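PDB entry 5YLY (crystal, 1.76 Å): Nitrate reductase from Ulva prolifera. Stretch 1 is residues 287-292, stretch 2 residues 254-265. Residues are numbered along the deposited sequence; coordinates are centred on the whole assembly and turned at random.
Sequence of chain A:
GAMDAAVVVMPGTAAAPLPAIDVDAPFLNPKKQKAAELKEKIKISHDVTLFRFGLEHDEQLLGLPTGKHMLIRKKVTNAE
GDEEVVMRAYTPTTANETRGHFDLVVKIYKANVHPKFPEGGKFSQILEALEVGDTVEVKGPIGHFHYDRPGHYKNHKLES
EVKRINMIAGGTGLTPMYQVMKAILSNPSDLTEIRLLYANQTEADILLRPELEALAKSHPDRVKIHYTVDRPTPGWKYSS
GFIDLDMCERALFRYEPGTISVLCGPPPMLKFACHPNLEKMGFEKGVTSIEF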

ATOM      1  N   VAL A 287       3.698 -15.214 -11.614  1.00 55.21           N
ATOM      2  CA  VAL A 287       4.464 -14.813 -12.795  1.00 54.62           C
ATOM      3  C   VAL A 287       3.931 -13.454 -13.308  1.00 55.12           C
ATOM      4  O   VAL A 287       4.704 -12.493 -13.359  1.00 53.84           O
ATOM      5  CB  VAL A 287       4.612 -15.935 -13.877  1.00 61.17           C
ATOM      6  CG1 VAL A 287       3.987 -17.257 -13.451  1.00 63.06           C
ATOM      7  CG2 VAL A 287       4.247 -15.522 -15.300  1.00 60.86           C
ATOM      8  N   THR A 288       2.625 -13.356 -13.628  1.00 49.78           N
ATOM      9  CA  THR A 288       2.049 -12.077 -14.096  1.00 46.40           C
ATOM     10  C   THR A 288       1.061 -11.485 -13.081  1.00 46.57           C
ATOM     11  O   THR A 288       0.575 -10.373 -13.280  1.00 44.57           O
ATOM     12  CB  THR A 288       1.458 -12.163 -15.502  1.00 50.87           C
ATOM     13  OG1 THR A 288       0.424 -13.141 -15.531  1.00 49.25           O
ATOM     14  CG2 THR A 288       2.509 -12.434 -16.570  1.00 49.95           C
ATOM     15  N   SER A 289       0.766 -12.229 -12.009  1.00 43.54           N
ATOM     16  CA  SER A 289      -0.069 -11.821 -10.872  1.00 42.80           C
ATOM     17  C   SER A 289       0.857 -11.961  -9.664  1.00 46.28           C
ATOM     18  O   SER A 289       1.169 -13.091  -9.260  1.00 49.24           O
ATOM     19  CB  SER A 289      -1.282 -12.739 -10.728  1.00 49.99           C
ATOM     20  OG  SER A 289      -2.380 -12.346 -11.529  1.00 56.28           O
ATOM     21  N   ILE A 290       1.337 -10.827  -9.123  1.00 38.14           N
ATOM     22  CA  ILE A 290       2.323 -10.799  -8.053  1.00 37.95           C
ATOM     23  C   ILE A 290       1.726 -10.230  -6.779  1.00 42.02           C
ATOM     24  O   ILE A 290       1.125  -9.155  -6.809  1.00 39.55           O
ATOM     25  CB  ILE A 290       3.588 -10.004  -8.544  1.00 40.69           C
ATOM     26  CG1 ILE A 290       4.261 -10.698  -9.758  1.00 42.95           C
ATOM     27  CG2 ILE A 290       4.615  -9.730  -7.412  1.00 40.39           C
ATOM     28  CD1 ILE A 290       5.027  -9.751 -10.719  1.00 41.93           C
ATOM     29  N   GLU A 291       1.936 -10.925  -5.638  1.00 40.49           N
ATOM     30  CA  GLU A 291       1.434 -10.418  -4.370  1.00 39.61           C
ATOM     31  C   GLU A 291       2.528  -9.678  -3.635  1.00 44.33           C
ATOM     32  O   GLU A 291       3.682 -10.119  -3.647  1.00 44.52           O
ATOM     33  CB  GLU A 291       0.972 -11.563  -3.464  1.00 42.28           C
ATOM     34  CG  GLU A 291      -0.294 -12.246  -3.917  1.00 50.75           C
ATOM     35  CD  GLU A 291      -0.763 -13.350  -2.995  1.00 62.23           C
ATOM     36  OE1 GLU A 291      -0.250 -13.477  -1.858  1.00 50.33           O
ATOM     37  OE2 GLU A 291      -1.672 -14.087  -3.420  1.00 51.95           O
ATOM     38  N   PHE A 292       2.155  -8.600  -2.930  1.00 39.54           N
ATOM     39  CA  PHE A 292       3.085  -7.903  -2.054  1.00 41.39           C
ATOM     40  C   PHE A 292       3.070  -8.658  -0.711  1.00 63.80           C
ATOM     41  O   PHE A 292       2.033  -9.283  -0.381  1.00 66.67           O
ATOM     42  CB  PHE A 292       2.655  -6.457  -1.842  1.00 41.12           C
ATOM     43  CG  PHE A 292       2.972  -5.523  -2.981  1.00 41.46           C
ATOM     44  CD1 PHE A 292       4.270  -5.089  -3.199  1.00 44.70           C
ATOM     45  CD2 PHE A 292       1.958  -4.986  -3.763  1.00 43.57           C
ATOM     46  CE1 PHE A 292       4.556  -4.180  -4.207  1.00 44.88           C
ATOM     47  CE2 PHE A 292       2.247  -4.070  -4.773  1.00 44.43           C
ATOM     48  CZ  PHE A 292       3.543  -3.678  -4.987  1.00 42.94           C
ATOM     49  OXT PHE A 292       4.084  -8.627   0.007  1.00 84.75           O
TER
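Stretch 2, residues 254-265: RYEPGTISVLCG

Stretch 2 lies beside the C-terminal end of the chain as the parallel neighbour of stretch 1 in a β-sheet. Its strand, Thr 259 to Cys 264, runs in the same direction as strand Ser 289 to Glu 291; the axes approach to 4.6 Å and cross at -26°, the modest twist usual between adjacent strands. Before this strand, stretch 2 is loop, folded into a type II β-turn from Glu 256 to Thr 259 and closed by a hydrogen bond from Thr 259 N to Glu 256 O (3.0 Å). Gly 258 occupies the turn at phi/psi 103/-6, where a CB would be jammed against the carbonyl oxygen of Pro 257. From Thr 288 with Ile 260 to Phe 292 with Cys 264 the register is unbroken, each residue advancing in step with its partner, and 548 Å² of surface is buried, both sides summed.

Val 287 makes no contact with stretch 2. At Thr 288 the two stretches meet: the side chain, chi1 in p, places CG2 3.7 Å from Tyr 255 CE1, an oblique approach to the ring of a residue whose CA-to-CB bond points toward stretch 1. The carbonyl of Thr 288 begins the backbone ladder, its O accepting from Ser 261 N at 2.8 Å and also lying 3.4 Å from Ile 260 CA in a CA-H...O contact.

Ser 289 pairs with Ser 261, their CA atoms 4.7 Å apart and their side chains on the same face of the sheet as those of Glu 291 and Leu 263. Ser 289 OG comes no nearer than 4.1 Å to Ser 261 CB, so here it is the backbone that joins the strands, with Ser 289 CA 3.3 Å from Ser 261 O.

Ile 290 sends both of its backbone polar groups to stretch 2. Its N donates to Ser 261 O at 2.8 Å and its O accepts from Leu 263 N at 2.9 Å; these bonds bracket Val 262, its bridge partner, in the manner of parallel strands. The two side chains share the opposite face, and Ile 290 CB packs 4.3 Å from Val 262 CG1.

Glu 291 pairs with Leu 263, back on the face of the two serines. Its CA makes a CA-H...O contact with Leu 263 O at 3.4 Å, while the aliphatic part of its side chain passes close to the leucine, Glu 291 CG standing 4.3 Å from Leu 263 CB.

Phe 292, the C-terminal residue, completes the ladder by donating from its N to Leu 263 O at 2.8 Å, with a nearly straight N-H...O angle of 169°. Among its neighbours in stretch 2 are Val 262 and Cys 264: Phe 292 CE2 is 3.9 Å from Val 262 CB, and Phe 292 CB is 4.0 Å from Cys 264 CB. Beyond the direct bonds, one water links the two stretches, accepting from Gly 265 N and donating to Phe 292 O, each at 3.2 Å from the water oxygen.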

ATOM      1  N   ARG A 254      -7.013  -6.539 -19.338  1.00 36.55           N
ATOM      2  CA  ARG A 254      -6.908  -7.979 -19.569  1.00 38.54           C
ATOM      3  C   ARG A 254      -5.420  -8.257 -19.777  1.00 43.09           C
ATOM      4  O   ARG A 254      -4.670  -7.328 -20.099  1.00 42.20           O
ATOM      5  CB  ARG A 254      -7.683  -8.388 -20.832  1.00 42.21           C
ATOM      6  CG  ARG A 254      -9.195  -8.335 -20.648  1.00 48.05           C
ATOM      7  CD  ARG A 254      -9.955  -9.159 -21.676  1.00 57.30           C
ATOM      8  NE  ARG A 254      -9.927 -10.602 -21.425  1.00 64.00           N
ATOM      9  CZ  ARG A 254     -10.734 -11.256 -20.592  1.00 82.00           C
ATOM     10  NH1 ARG A 254     -10.613 -12.569 -20.438  1.00 74.59           N
ATOM     11  NH2 ARG A 254     -11.652 -10.602 -19.896  1.00 64.89           N
ATOM     12  N   TYR A 255      -4.977  -9.503 -19.594  1.00 42.00           N
ATOM     13  CA  TYR A 255      -3.570  -9.814 -19.839  1.00 42.61           C
ATOM     14  C   TYR A 255      -3.202  -9.726 -21.340  1.00 47.06           C
ATOM     15  O   TYR A 255      -3.943 -10.171 -22.210  1.00 45.91           O
ATOM     16  CB  TYR A 255      -3.164 -11.199 -19.280  1.00 45.61           C
ATOM     17  CG  TYR A 255      -1.762 -11.602 -19.696  1.00 47.87           C
ATOM     18  CD1 TYR A 255      -0.645 -10.968 -19.155  1.00 48.99           C
ATOM     19  CD2 TYR A 255      -1.556 -12.524 -20.723  1.00 51.13           C
ATOM     20  CE1 TYR A 255       0.645 -11.280 -19.588  1.00 51.32           C
ATOM     21  CE2 TYR A 255      -0.270 -12.836 -21.168  1.00 52.68           C
ATOM     22  CZ  TYR A 255       0.828 -12.218 -20.590  1.00 61.37           C
ATOM     23  OH  TYR A 255       2.097 -12.523 -21.018  1.00 63.75           O
ATOM     24  N   GLU A 256      -2.031  -9.163 -21.599  1.00 44.38           N
ATOM     25  CA  GLU A 256      -1.328  -9.045 -22.874  1.00 44.95           C
ATOM     26  C   GLU A 256       0.143  -9.009 -22.448  1.00 46.50           C
ATOM     27  O   GLU A 256       0.411  -8.494 -21.358  1.00 43.83           O
ATOM     28  CB  GLU A 256      -1.655  -7.700 -23.562  1.00 46.08           C
ATOM     29  CG  GLU A 256      -2.892  -7.691 -24.443  1.00 60.86           C
ATOM     30  CD  GLU A 256      -3.289  -6.296 -24.895  1.00 80.11           C
ATOM     31  OE1 GLU A 256      -2.408  -5.545 -25.370  1.00 78.16           O
ATOM     32  OE2 GLU A 256      -4.483  -5.946 -24.753  1.00 75.82           O
ATOM     33  N   PRO A 257       1.130  -9.413 -23.288  1.00 45.12           N
ATOM     34  CA  PRO A 257       2.540  -9.269 -22.868  1.00 43.78           C
ATOM     35  C   PRO A 257       2.814  -7.801 -22.510  1.00 43.96           C
ATOM     36  O   PRO A 257       2.392  -6.900 -23.223  1.00 43.54           O
ATOM     37  CB  PRO A 257       3.330  -9.709 -24.113  1.00 47.89           C
ATOM     38  CG  PRO A 257       2.385 -10.631 -24.852  1.00 54.60           C
ATOM     39  CD  PRO A 257       1.022 -10.028 -24.632  1.00 49.32           C
ATOM     40  N   GLY A 258       3.420  -7.575 -21.361  1.00 38.63           N
ATOM     41  CA  GLY A 258       3.698  -6.219 -20.912  1.00 36.22           C
ATOM     42  C   GLY A 258       2.739  -5.747 -19.833  1.00 38.13           C
ATOM     43  O   GLY A 258       2.911  -4.647 -19.324  1.00 36.74           O
ATOM     44  N   THR A 259       1.701  -6.550 -19.512  1.00 34.82           N
ATOM     45  CA  THR A 259       0.689  -6.254 -18.476  1.00 34.51           C
ATOM     46  C   THR A 259       0.869  -7.207 -17.315  1.00 37.70           C
ATOM     47  O   THR A 259       0.930  -8.430 -17.510  1.00 38.68           O
ATOM     48  CB  THR A 259      -0.770  -6.333 -19.016  1.00 38.31           C
ATOM     49  OG1 THR A 259      -0.889  -5.526 -20.178  1.00 36.48           O
ATOM     50  CG2 THR A 259      -1.812  -5.855 -17.985  1.00 33.09           C
ATOM     51  N   ILE A 260       0.960  -6.643 -16.109  1.00 31.90           N
ATOM     52  CA  ILE A 260       1.051  -7.421 -14.874  1.00 30.37           C
ATOM     53  C   ILE A 260      -0.056  -6.966 -13.943  1.00 33.16           C
ATOM     54  O   ILE A 260      -0.651  -5.904 -14.158  1.00 31.20           O
ATOM     55  CB  ILE A 260       2.457  -7.376 -14.187  1.00 31.83           C
ATOM     56  CG1 ILE A 260       2.816  -5.928 -13.704  1.00 30.15           C
ATOM     57  CG2 ILE A 260       3.543  -7.998 -15.095  1.00 33.41           C
ATOM     58  CD1 ILE A 260       4.044  -5.858 -12.771  1.00 34.77           C
ATOM     59  N   SER A 261      -0.332  -7.767 -12.912  1.00 31.78           N
ATOM     60  CA  SER A 261      -1.279  -7.412 -11.863  1.00 30.04           C
ATOM     61  C   SER A 261      -0.541  -7.590 -10.555  1.00 35.59           C
ATOM     62  O   SER A 261       0.199  -8.570 -10.406  1.00 35.44           O
ATOM     63  CB  SER A 261      -2.522  -8.308 -11.888  1.00 32.19           C
ATOM     64  OG  SER A 261      -3.223  -8.195 -13.114  1.00 33.67           O
ATOM     65  N   VAL A 262      -0.667  -6.600  -9.654  1.00 29.30           N
ATOM     66  CA  VAL A 262      -0.044  -6.654  -8.329  1.00 28.63           C
ATOM     67  C   VAL A 262      -1.141  -6.590  -7.291  1.00 30.28           C
ATOM     68  O   VAL A 262      -2.150  -5.921  -7.505  1.00 29.63           O
ATOM     69  CB  VAL A 262       1.121  -5.647  -8.109  1.00 29.95           C
ATOM     70  CG1 VAL A 262       2.300  -5.971  -9.021  1.00 30.12           C
ATOM     71  CG2 VAL A 262       0.658  -4.196  -8.299  1.00 27.08           C
ATOM     72  N   LEU A 263      -0.988  -7.310  -6.189  1.00 29.55           N
ATOM     73  CA  LEU A 263      -2.057  -7.466  -5.219  1.00 30.63           C
ATOM     74  C   LEU A 263      -1.588  -7.314  -3.811  1.00 33.31           C
ATOM     75  O   LEU A 263      -0.515  -7.798  -3.467  1.00 33.20           O
ATOM     76  CB  LEU A 263      -2.638  -8.903  -5.342  1.00 33.07           C
ATOM     77  CG  LEU A 263      -3.344  -9.302  -6.652  1.00 40.45           C
ATOM     78  CD1 LEU A 263      -2.354  -9.810  -7.682  1.00 42.92           C
ATOM     79  CD2 LEU A 263      -4.250 -10.485  -6.397  1.00 46.39           C
ATOM     80  N   CYS A 264      -2.434  -6.703  -2.975  1.00 30.38           N
ATOM     81  CA  CYS A 264      -2.172  -6.599  -1.551  1.00 30.34           C
ATOM     82  C   CYS A 264      -3.472  -6.442  -0.806  1.00 34.92           C
ATOM     83  O   CYS A 264      -4.233  -5.509  -1.045  1.00 32.27           O
ATOM     84  CB  CYS A 264      -1.185  -5.485  -1.214  1.00 30.28           C
ATOM     85  SG  CYS A 264      -0.611  -5.543   0.503  1.00 34.31           S
ATOM     86  N   GLY A 265      -3.732  -7.386   0.070  1.00 33.55           N
ATOM     87  CA  GLY A 265      -4.945  -7.366   0.861  1.00 33.80           C
ATOM     88  C   GLY A 265      -5.074  -8.588   1.728  1.00 39.23           C
ATOM     89  O   GLY A 265      -4.186  -9.449   1.722  1.00 38.17           O
TER
HETATM   90  O   HOH W   1      -0.997  -9.045   0.503  1.00 54.60           O